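Local coordinates for mevalonate kinase (PDB 2X7I), which probably catalyses the ATP-dependent phosphorylation of mevalonate to phosphomevalonate, an early step of the mevalonate route to isoprenoids, as a member of the GHMP kinase family, at residues 254-265 with 278-289; 170-181 with 298-308. All coordinates share one frame; numbering follows the deposited sequence.

Interaction 1: residues 254-265 with 278-289; sequences MKIGKENGAIAG and LLAKDLPTAKNI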
loop_
_atom_site.group_PDB
_atom_site.type_symbol
_atom_site.label_atom_id
_atom_site.label_comp_id
_atom_site.label_asym_id
_atom_site.label_seq_id
_atom_site.Cartn_x
_atom_site.Cartn_y
_atom_site.Cartn_z
ATOM N N MET A 254 -13.777 1.028 14.804
ATOM C CA MET A 254 -12.818 1.968 15.370
ATOM C C MET A 254 -13.037 2.128 16.884
ATOM O O MET A 254 -12.081 2.201 17.651
ATOM C CB MET A 254 -12.907 3.323 14.670
ATOM C CG MET A 254 -11.712 4.219 14.939
ATOM S SD MET A 254 -11.894 5.850 14.214
ATOM C CE MET A 254 -11.603 5.464 12.483
ATOM N N LYS A 255 -14.299 2.170 17.302
ATOM C CA LYS A 255 -14.657 2.215 18.716
ATOM C C LYS A 255 -14.033 1.047 19.482
ATOM O O LYS A 255 -13.514 1.230 20.581
ATOM C CB LYS A 255 -16.180 2.185 18.865
ATOM C CG LYS A 255 -16.712 2.222 20.299
ATOM C CD LYS A 255 -18.099 1.580 20.368
ATOM C CE LYS A 255 -18.774 1.804 21.712
ATOM N NZ LYS A 255 -19.064 3.247 21.943
ATOM N N ILE A 256 -14.085 -0.147 18.895
ATOM C CA ILE A 256 -13.473 -1.342 19.491
ATOM C C ILE A 256 -11.941 -1.249 19.543
ATOM O O ILE A 256 -11.326 -1.677 20.520
ATOM C CB ILE A 256 -13.919 -2.631 18.751
ATOM C CG1 ILE A 256 -15.349 -2.995 19.162
ATOM C CG2 ILE A 256 -12.981 -3.798 19.052
ATOM C CD1 ILE A 256 -15.930 -4.158 18.409
ATOM N N GLY A 257 -11.332 -0.688 18.500
ATOM C CA GLY A 257 -9.887 -0.459 18.486
ATOM C C GLY A 257 -9.427 0.503 19.577
ATOM O O GLY A 257 -8.398 0.281 20.213
ATOM N N LYS A 258 -10.193 1.566 19.795
ATOM C CA LYS A 258 -9.865 2.567 20.814
ATOM C C LYS A 258 -10.112 2.048 22.233
ATOM O O LYS A 258 -9.260 2.212 23.109
ATOM C CB LYS A 258 -10.653 3.857 20.579
ATOM C CG LYS A 258 -10.195 4.611 19.354
ATOM C CD LYS A 258 -10.900 5.949 19.212
ATOM C CE LYS A 258 -10.482 6.650 17.941
ATOM N NZ LYS A 258 -11.413 7.746 17.580
ATOM N N GLU A 259 -11.271 1.421 22.450
ATOM C CA GLU A 259 -11.562 0.729 23.716
ATOM C C GLU A 259 -10.415 -0.187 24.135
ATOM O O GLU A 259 -10.226 -0.439 25.322
ATOM C CB GLU A 259 -12.844 -0.107 23.608
ATOM C CG GLU A 259 -14.148 0.673 23.784
ATOM C CD GLU A 259 -15.386 -0.221 23.731
ATOM O OE1 GLU A 259 -16.470 0.241 24.152
ATOM O OE2 GLU A 259 -15.284 -1.386 23.275
ATOM N N ASN A 260 -9.664 -0.685 23.152
ATOM C CA ASN A 260 -8.538 -1.587 23.392
ATOM C C ASN A 260 -7.145 -0.939 23.230
ATOM O O ASN A 260 -6.146 -1.632 23.016
ATOM C CB ASN A 260 -8.690 -2.824 22.502
ATOM C CG ASN A 260 -9.831 -3.730 22.954
ATOM O OD1 ASN A 260 -9.596 -4.777 23.550
ATOM N ND2 ASN A 260 -11.066 -3.317 22.695
ATOM N N GLY A 261 -7.084 0.389 23.352
ATOM C CA GLY A 261 -5.806 1.095 23.469
ATOM C C GLY A 261 -5.322 1.922 22.285
ATOM O O GLY A 261 -4.261 2.534 22.375
ATOM N N ALA A 262 -6.072 1.940 21.183
ATOM C CA ALA A 262 -5.732 2.796 20.045
ATOM C C ALA A 262 -5.962 4.253 20.440
ATOM O O ALA A 262 -7.058 4.603 20.860
ATOM C CB ALA A 262 -6.571 2.442 18.815
ATOM N N ILE A 263 -4.927 5.085 20.306
ATOM C CA ILE A 263 -4.999 6.497 20.690
ATOM C C ILE A 263 -5.509 7.377 19.572
ATOM O O ILE A 263 -5.769 8.557 19.786
ATOM C CB ILE A 263 -3.625 7.058 21.182
ATOM C CG1 ILE A 263 -2.573 7.079 20.062
ATOM C CG2 ILE A 263 -3.119 6.255 22.373
ATOM C CD1 ILE A 263 -1.259 7.702 20.491
ATOM N N ALA A 264 -5.643 6.807 18.379
ATOM C CA ALA A 264 -6.121 7.549 17.217
ATOM C C ALA A 264 -6.624 6.595 16.137
ATOM O O ALA A 264 -6.255 5.422 16.117
ATOM C CB ALA A 264 -5.011 8.451 16.663
ATOM N N GLY A 265 -7.453 7.117 15.240
ATOM C CA GLY A 265 -8.027 6.337 14.154
ATOM C C GLY A 265 -8.486 7.205 12.994
ATOM O O GLY A 265 -8.952 8.334 13.197
ATOM N N LEU A 278 -5.110 2.572 12.843
ATOM C CA LEU A 278 -5.180 2.878 14.279
ATOM C C LEU A 278 -3.773 3.013 14.848
ATOM O O LEU A 278 -2.901 2.205 14.542
ATOM C CB LEU A 278 -5.936 1.784 15.052
ATOM C CG LEU A 278 -7.369 1.486 14.584
ATOM C CD1 LEU A 278 -7.942 0.248 15.284
ATOM C CD2 LEU A 278 -8.257 2.688 14.807
ATOM N N LEU A 279 -3.565 4.028 15.681
ATOM C CA LEU A 279 -2.256 4.312 16.239
ATOM C C LEU A 279 -2.162 3.792 17.668
ATOM O O LEU A 279 -3.044 4.036 18.487
ATOM C CB LEU A 279 -1.969 5.816 16.192
ATOM C CG LEU A 279 -1.855 6.462 14.806
ATOM C CD1 LEU A 279 -1.305 7.876 14.927
ATOM C CD2 LEU A 279 -0.975 5.641 13.861
ATOM N N ALA A 280 -1.090 3.054 17.945
ATOM C CA ALA A 280 -0.832 2.489 19.267
ATOM C C ALA A 280 0.576 2.869 19.665
ATOM O O ALA A 280 1.441 3.021 18.805
ATOM C CB ALA A 280 -0.977 0.990 19.238
ATOM N N LYS A 281 0.796 3.022 20.967
ATOM C CA LYS A 281 2.083 3.457 21.495
ATOM C C LYS A 281 3.138 2.347 21.482
ATOM O O LYS A 281 4.328 2.629 21.315
ATOM C CB LYS A 281 1.922 3.985 22.929
ATOM C CG LYS A 281 1.004 5.199 23.042
ATOM C CD LYS A 281 0.851 5.668 24.499
ATOM C CE LYS A 281 0.315 7.096 24.591
ATOM N NZ LYS A 281 0.419 7.638 25.994
ATOM N N ASP A 282 2.710 1.098 21.681
ATOM C CA ASP A 282 3.650 -0.024 21.806
ATOM C C ASP A 282 3.101 -1.297 21.182
ATOM O O ASP A 282 1.917 -1.360 20.820
ATOM C CB ASP A 282 4.045 -0.252 23.279
ATOM C CG ASP A 282 2.864 -0.632 24.173
ATOM O OD1 ASP A 282 1.877 -1.218 23.684
ATOM O OD2 ASP A 282 2.939 -0.358 25.389
ATOM N N LEU A 283 3.962 -2.302 21.055
ATOM C CA LEU A 283 3.610 -3.519 20.317
ATOM C C LEU A 283 2.532 -4.345 21.019
ATOM O O LEU A 283 1.591 -4.796 20.356
ATOM C CB LEU A 283 4.847 -4.382 20.014
ATOM C CG LEU A 283 4.613 -5.602 19.112
ATOM C CD1 LEU A 283 4.010 -5.177 17.770
ATOM C CD2 LEU A 283 5.914 -6.393 18.911
ATOM N N PRO A 284 2.645 -4.537 22.347
ATOM C CA PRO A 284 1.592 -5.267 23.053
ATOM C C PRO A 284 0.179 -4.698 22.862
ATOM O O PRO A 284 -0.773 -5.475 22.721
ATOM C CB PRO A 284 2.021 -5.164 24.527
ATOM C CG PRO A 284 3.504 -5.072 24.471
ATOM C CD PRO A 284 3.803 -4.270 23.224
ATOM N N THR A 285 0.045 -3.369 22.863
ATOM C CA THR A 285 -1.256 -2.725 22.689
ATOM C C THR A 285 -1.749 -2.923 21.249
ATOM O O THR A 285 -2.947 -3.109 21.017
ATOM C CB THR A 285 -1.219 -1.205 23.031
ATOM O OG1 THR A 285 -0.852 -1.011 24.399
ATOM C CG2 THR A 285 -2.571 -0.559 22.814
ATOM N N ALA A 286 -0.826 -2.887 20.290
ATOM C CA ALA A 286 -1.163 -3.156 18.893
ATOM C C ALA A 286 -1.632 -4.596 18.715
ATOM O O ALA A 286 -2.545 -4.848 17.934
ATOM C CB ALA A 286 0.024 -2.859 17.977
ATOM N N LYS A 287 -1.024 -5.536 19.438
ATOM C CA LYS A 287 -1.469 -6.939 19.385
ATOM C C LYS A 287 -2.849 -7.117 20.026
ATOM O O LYS A 287 -3.647 -7.942 19.577
ATOM C CB LYS A 287 -0.450 -7.874 20.046
ATOM C CG LYS A 287 0.857 -8.030 19.266
ATOM C CD LYS A 287 1.850 -8.917 20.006
ATOM C CE LYS A 287 3.097 -9.191 19.170
ATOM N NZ LYS A 287 4.157 -9.892 19.959
ATOM N N ASN A 288 -3.130 -6.336 21.064
ATOM C CA ASN A 288 -4.441 -6.361 21.713
ATOM C C ASN A 288 -5.529 -5.782 20.810
ATOM O O ASN A 288 -6.643 -6.301 20.762
ATOM C CB ASN A 288 -4.404 -5.590 23.037
ATOM C CG ASN A 288 -3.502 -6.237 24.068
ATOM O OD1 ASN A 288 -2.981 -7.336 23.861
ATOM N ND2 ASN A 288 -3.301 -5.549 25.185
ATOM N N ILE A 289 -5.201 -4.704 20.104
ATOM C CA ILE A 289 -6.122 -4.099 19.145
ATOM C C ILE A 289 -6.455 -5.092 18.041
ATOM O O ILE A 289 -7.618 -5.252 17.685
ATOM C CB ILE A 289 -5.540 -2.809 18.520
ATOM C CG1 ILE A 289 -5.547 -1.671 19.545
ATOM C CG2 ILE A 289 -6.330 -2.394 17.279
ATOM C CD1 ILE A 289 -4.624 -0.523 19.184
#
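L278 reaches from strand 276-280 to the end of helix 248-259. Its CB meets the CB of A262 at 3.9 Å; at CG, anti to the carbonyl carbon (chi1 -57°), the chain forks. CD1 rests on the bare backbone of G257, 3.8 Å from G257 CA. The other branch, CD2, touches both G265 CA (3.7 Å) and the CG of M254 (3.8 Å), whose chain it crosses obliquely. That helix ends in a Schellman motif with G261 as C-prime residue, and the chain turns directly into the hairpin formed by strands 264-267 and 276-280 in the GHMP kinase C-terminal region. I263 N donates to L279 O at 2.8 Å, and L279 N returns a bond to A264 O. Helix 283-295 packs against the same turn: I289 CD1 presses on A262 CB at 3.6 Å, while the methyl CG2 of T285 lies over G261, 3.6 Å from G261 O. The hydroxyl of T285 is bonded to the N-cap residue D282, whose OD1 also accepts from T285 N.

Interaction 2: residues 170-181 with 298-308; sequences LSLDGYMVVIDT and AAHTWIENLGG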
loop_
_atom_site.group_PDB
_atom_site.type_symbol
_atom_site.label_atom_id
_atom_site.label_comp_id
_atom_site.label_asym_id
_atom_site.label_seq_id
_atom_site.Cartn_x
_atom_site.Cartn_y
_atom_site.Cartn_z
ATOM N N LEU A 170 11.165 7.034 7.437
ATOM C CA LEU A 170 10.144 7.211 8.467
ATOM C C LEU A 170 10.656 6.766 9.836
ATOM O O LEU A 170 11.170 5.656 10.003
ATOM C CB LEU A 170 8.853 6.458 8.114
ATOM C CG LEU A 170 7.625 6.862 8.956
ATOM C CD1 LEU A 170 7.308 8.347 8.800
ATOM C CD2 LEU A 170 6.411 6.016 8.613
ATOM N N SER A 171 10.527 7.660 10.807
ATOM C CA SER A 171 10.912 7.368 12.170
ATOM C C SER A 171 9.934 8.024 13.131
ATOM O O SER A 171 10.070 9.198 13.478
ATOM C CB SER A 171 12.331 7.849 12.433
ATOM O OG SER A 171 12.782 7.366 13.687
ATOM N N LEU A 172 8.932 7.252 13.535
ATOM C CA LEU A 172 8.002 7.656 14.577
ATOM C C LEU A 172 8.009 6.561 15.629
ATOM O O LEU A 172 7.952 5.368 15.299
ATOM C CB LEU A 172 6.595 7.859 14.005
ATOM C CG LEU A 172 6.492 8.979 12.954
ATOM C CD1 LEU A 172 5.181 8.942 12.180
ATOM C CD2 LEU A 172 6.667 10.327 13.625
ATOM N N ASP A 173 8.108 6.974 16.891
ATOM C CA ASP A 173 8.141 6.053 18.017
ATOM C C ASP A 173 6.721 5.556 18.316
ATOM O O ASP A 173 6.039 6.054 19.220
ATOM C CB ASP A 173 8.761 6.758 19.233
ATOM C CG ASP A 173 8.892 5.854 20.447
ATOM O OD1 ASP A 173 9.125 6.403 21.551
ATOM O OD2 ASP A 173 8.771 4.616 20.314
ATOM N N GLY A 174 6.281 4.566 17.547
ATOM C CA GLY A 174 4.942 4.028 17.705
ATOM C C GLY A 174 4.565 3.000 16.659
ATOM O O GLY A 174 5.385 2.605 15.826
ATOM N N TYR A 175 3.309 2.565 16.722
ATOM C CA TYR A 175 2.804 1.498 15.880
ATOM C C TYR A 175 1.485 1.905 15.271
ATOM O O TYR A 175 0.739 2.718 15.833
ATOM C CB TYR A 175 2.621 0.219 16.699
ATOM C CG TYR A 175 3.929 -0.398 17.141
ATOM C CD1 TYR A 175 4.679 0.170 18.176
ATOM C CD2 TYR A 175 4.433 -1.531 16.510
ATOM C CE1 TYR A 175 5.891 -0.382 18.572
ATOM C CE2 TYR A 175 5.633 -2.093 16.905
ATOM C CZ TYR A 175 6.359 -1.517 17.936
ATOM O OH TYR A 175 7.553 -2.077 18.325
ATOM N N MET A 176 1.208 1.331 14.109
ATOM C CA MET A 176 -0.024 1.585 13.390
ATOM C C MET A 176 -0.624 0.238 13.035
ATOM O O MET A 176 0.028 -0.580 12.377
ATOM C CB MET A 176 0.257 2.407 12.130
ATOM C CG MET A 176 -0.963 2.637 11.247
ATOM S SD MET A 176 -0.654 3.766 9.884
ATOM C CE MET A 176 0.531 2.859 8.887
ATOM N N VAL A 177 -1.846 -0.009 13.509
ATOM C CA VAL A 177 -2.612 -1.185 13.091
ATOM C C VAL A 177 -3.385 -0.834 11.827
ATOM O O VAL A 177 -4.118 0.146 11.799
ATOM C CB VAL A 177 -3.610 -1.653 14.174
ATOM C CG1 VAL A 177 -4.421 -2.844 13.677
ATOM C CG2 VAL A 177 -2.875 -2.004 15.451
ATOM N N VAL A 178 -3.202 -1.636 10.787
ATOM C CA VAL A 178 -3.879 -1.453 9.519
ATOM C C VAL A 178 -4.973 -2.501 9.429
ATOM O O VAL A 178 -4.701 -3.688 9.537
ATOM C CB VAL A 178 -2.887 -1.593 8.355
ATOM C CG1 VAL A 178 -3.597 -1.504 7.011
ATOM C CG2 VAL A 178 -1.795 -0.531 8.470
ATOM N N ILE A 179 -6.214 -2.057 9.264
ATOM C CA ILE A 179 -7.364 -2.953 9.208
ATOM C C ILE A 179 -8.050 -2.900 7.841
ATOM O O ILE A 179 -8.323 -1.830 7.321
ATOM C CB ILE A 179 -8.397 -2.589 10.281
ATOM C CG1 ILE A 179 -7.795 -2.738 11.681
ATOM C CG2 ILE A 179 -9.644 -3.458 10.132
ATOM C CD1 ILE A 179 -8.523 -1.950 12.758
ATOM N N ASP A 180 -8.315 -4.075 7.277
ATOM C CA ASP A 180 -9.087 -4.241 6.045
ATOM C C ASP A 180 -10.462 -4.770 6.448
ATOM O O ASP A 180 -10.556 -5.777 7.135
ATOM C CB ASP A 180 -8.348 -5.230 5.124
ATOM C CG ASP A 180 -9.169 -5.673 3.914
ATOM O OD1 ASP A 180 -8.738 -6.629 3.231
ATOM O OD2 ASP A 180 -10.229 -5.092 3.637
ATOM N N THR A 181 -11.524 -4.082 6.037
ATOM C CA THR A 181 -12.890 -4.481 6.403
ATOM C C THR A 181 -13.482 -5.556 5.477
ATOM O O THR A 181 -14.567 -6.058 5.741
ATOM C CB THR A 181 -13.851 -3.273 6.452
ATOM O OG1 THR A 181 -14.075 -2.777 5.127
ATOM C CG2 THR A 181 -13.278 -2.156 7.331
ATOM N N ALA A 298 -13.177 -7.681 11.792
ATOM C CA ALA A 298 -12.160 -7.158 10.866
ATOM C C ALA A 298 -11.630 -8.324 10.049
ATOM O O ALA A 298 -11.174 -9.316 10.618
ATOM C CB ALA A 298 -11.026 -6.490 11.609
ATOM N N ALA A 299 -11.712 -8.222 8.723
ATOM C CA ALA A 299 -11.378 -9.356 7.856
ATOM C C ALA A 299 -9.883 -9.680 7.875
ATOM O O ALA A 299 -9.509 -10.848 7.956
ATOM C CB ALA A 299 -11.861 -9.107 6.423
ATOM N N HIS A 300 -9.039 -8.656 7.804
ATOM C CA HIS A 300 -7.579 -8.840 7.785
ATOM C C HIS A 300 -6.903 -7.674 8.501
ATOM O O HIS A 300 -7.402 -6.551 8.466
ATOM C CB HIS A 300 -7.039 -8.932 6.348
ATOM C CG HIS A 300 -7.833 -9.832 5.449
ATOM N ND1 HIS A 300 -7.667 -11.200 5.421
ATOM C CD2 HIS A 300 -8.801 -9.554 4.542
ATOM C CE1 HIS A 300 -8.498 -11.727 4.536
ATOM N NE2 HIS A 300 -9.194 -10.748 3.985
ATOM N N THR A 301 -5.777 -7.944 9.150
ATOM C CA THR A 301 -5.036 -6.911 9.868
ATOM C C THR A 301 -3.526 -7.025 9.688
ATOM O O THR A 301 -3.018 -8.076 9.337
ATOM C CB THR A 301 -5.361 -6.919 11.381
ATOM O OG1 THR A 301 -5.057 -8.206 11.932
ATOM C CG2 THR A 301 -6.843 -6.589 11.616
ATOM N N TRP A 302 -2.829 -5.910 9.900
ATOM C CA TRP A 302 -1.359 -5.872 9.916
ATOM C C TRP A 302 -0.871 -4.917 11.002
ATOM O O TRP A 302 -1.533 -3.925 11.313
ATOM C CB TRP A 302 -0.798 -5.371 8.580
ATOM C CG TRP A 302 -1.175 -6.149 7.353
ATOM C CD1 TRP A 302 -0.443 -7.115 6.743
ATOM C CD2 TRP A 302 -2.359 -5.986 6.565
ATOM N NE1 TRP A 302 -1.100 -7.578 5.623
ATOM C CE2 TRP A 302 -2.281 -6.901 5.494
ATOM C CE3 TRP A 302 -3.483 -5.161 6.667
ATOM C CZ2 TRP A 302 -3.281 -7.015 4.531
ATOM C CZ3 TRP A 302 -4.474 -5.270 5.708
ATOM C CH2 TRP A 302 -4.369 -6.187 4.651
ATOM N N ILE A 303 0.299 -5.203 11.557
ATOM C CA ILE A 303 0.938 -4.303 12.492
ATOM C C ILE A 303 2.166 -3.706 11.821
ATOM O O ILE A 303 3.063 -4.431 11.394
ATOM C CB ILE A 303 1.333 -5.013 13.806
ATOM C CG1 ILE A 303 0.081 -5.451 14.574
ATOM C CG2 ILE A 303 2.175 -4.086 14.673
ATOM C CD1 ILE A 303 0.368 -6.325 15.782
ATOM N N GLU A 304 2.181 -2.379 11.718
ATOM C CA GLU A 304 3.293 -1.646 11.139
ATOM C C GLU A 304 4.074 -0.936 12.245
ATOM O O GLU A 304 3.524 -0.088 12.955
ATOM C CB GLU A 304 2.756 -0.620 10.138
ATOM C CG GLU A 304 3.824 0.144 9.339
ATOM C CD GLU A 304 4.496 -0.693 8.259
ATOM O OE1 GLU A 304 3.977 -1.780 7.914
ATOM O OE2 GLU A 304 5.547 -0.250 7.746
ATOM N N ASN A 305 5.348 -1.291 12.393
ATOM C CA ASN A 305 6.275 -0.521 13.226
ATOM C C ASN A 305 6.628 0.749 12.472
ATOM O O ASN A 305 6.979 0.686 11.297
ATOM C CB ASN A 305 7.544 -1.322 13.516
ATOM C CG ASN A 305 8.437 -0.669 14.575
ATOM O OD1 ASN A 305 8.351 0.535 14.848
ATOM N ND2 ASN A 305 9.307 -1.474 15.170
ATOM N N LEU A 306 6.535 1.900 13.134
ATOM C CA LEU A 306 6.758 3.167 12.444
ATOM C C LEU A 306 8.213 3.634 12.497
ATOM O O LEU A 306 8.519 4.764 12.123
ATOM C CB LEU A 306 5.783 4.238 12.936
ATOM C CG LEU A 306 4.297 3.948 12.679
ATOM C CD1 LEU A 306 3.443 5.125 13.140
ATOM C CD2 LEU A 306 4.009 3.633 11.207
ATOM N N GLY A 307 9.105 2.748 12.935
ATOM C CA GLY A 307 10.546 2.918 12.721
ATOM C C GLY A 307 11.310 3.656 13.801
ATOM O O GLY A 307 12.523 3.835 13.684
ATOM N N GLY A 308 10.609 4.096 14.844
ATOM C CA GLY A 308 11.247 4.752 15.982
ATOM C C GLY A 308 11.815 3.720 16.934
ATOM O O GLY A 308 12.137 4.034 18.085
HETATM O O HOH W 1 13.404 4.405 11.111
#
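L306 is the main bump of this contact, its side chain bulging into a hollow formed by L172, G174 and M176. Its CB sits 3.3 Å from G174 O and 3.9 Å from L172 CB, and CD2 reaches on to the CB of M176. CG of L306 also lies against G174 O. On the face of the sheet that carries Y175, I303 and I179, N305 OD1 lies over one face of the Y175 ring, offset toward its rim, the amide and ring planes only 24° apart, while I303 CG2 comes to the edge of the same ring at 3.9 Å. Further along this face, I179 CG1 lies beside T301 CG2, and A298 CB fits against I179 CG2 at 3.6 Å. The other face carries M176, V178, D180, H300, W302 and E304. Here the V178 branch CG1, anti to the backbone N (chi1 176°), fits against the indole of W302, 3.7 Å from CE3. D180 CB reaches the outer end of that indole, at CZ3. The D180 carboxylate runs alongside the H300 imidazole, with OD1 3.2 Å from CD2 at the ring edge; OD2 turns to R99 in a salt bridge and to G182 N. The backbones pair from Y175 with N305 to D180 with H300, where A299 and H300 both face D180 in a classic beta bulge. At the opposite end, L172 N donates to L306 O at 2.9 Å, and N305 forms an Asx turn to G307 N. Strands 175-180 and 300-305 thus form an antiparallel edge pair in the four-stranded sheet of the GHMP kinase C-terminal domain.

How the interactions relate
The centres of the two interactions lie about 10 Å apart, on the same four-stranded antiparallel sheet, whose order is 264-267, 276-280, 175-180, 300-305. Interaction 1 pairs the first two strands and interaction 2 the last two; the middle strands join them through L278 O to V177 N (2.7 Å) and A280 N to Y175 O, both probable hydrogen bonds. Side chains meet too, with L283 CD1 packed on the ring of Y175. Along the chain, interaction 1 is nested within the loop closed by 170-181 and 298-308, and helix 283-295 leads from the hairpin to strand 300-305. The sheet thus unites sequence-distant segments in one domain, closed by the C-terminal strand.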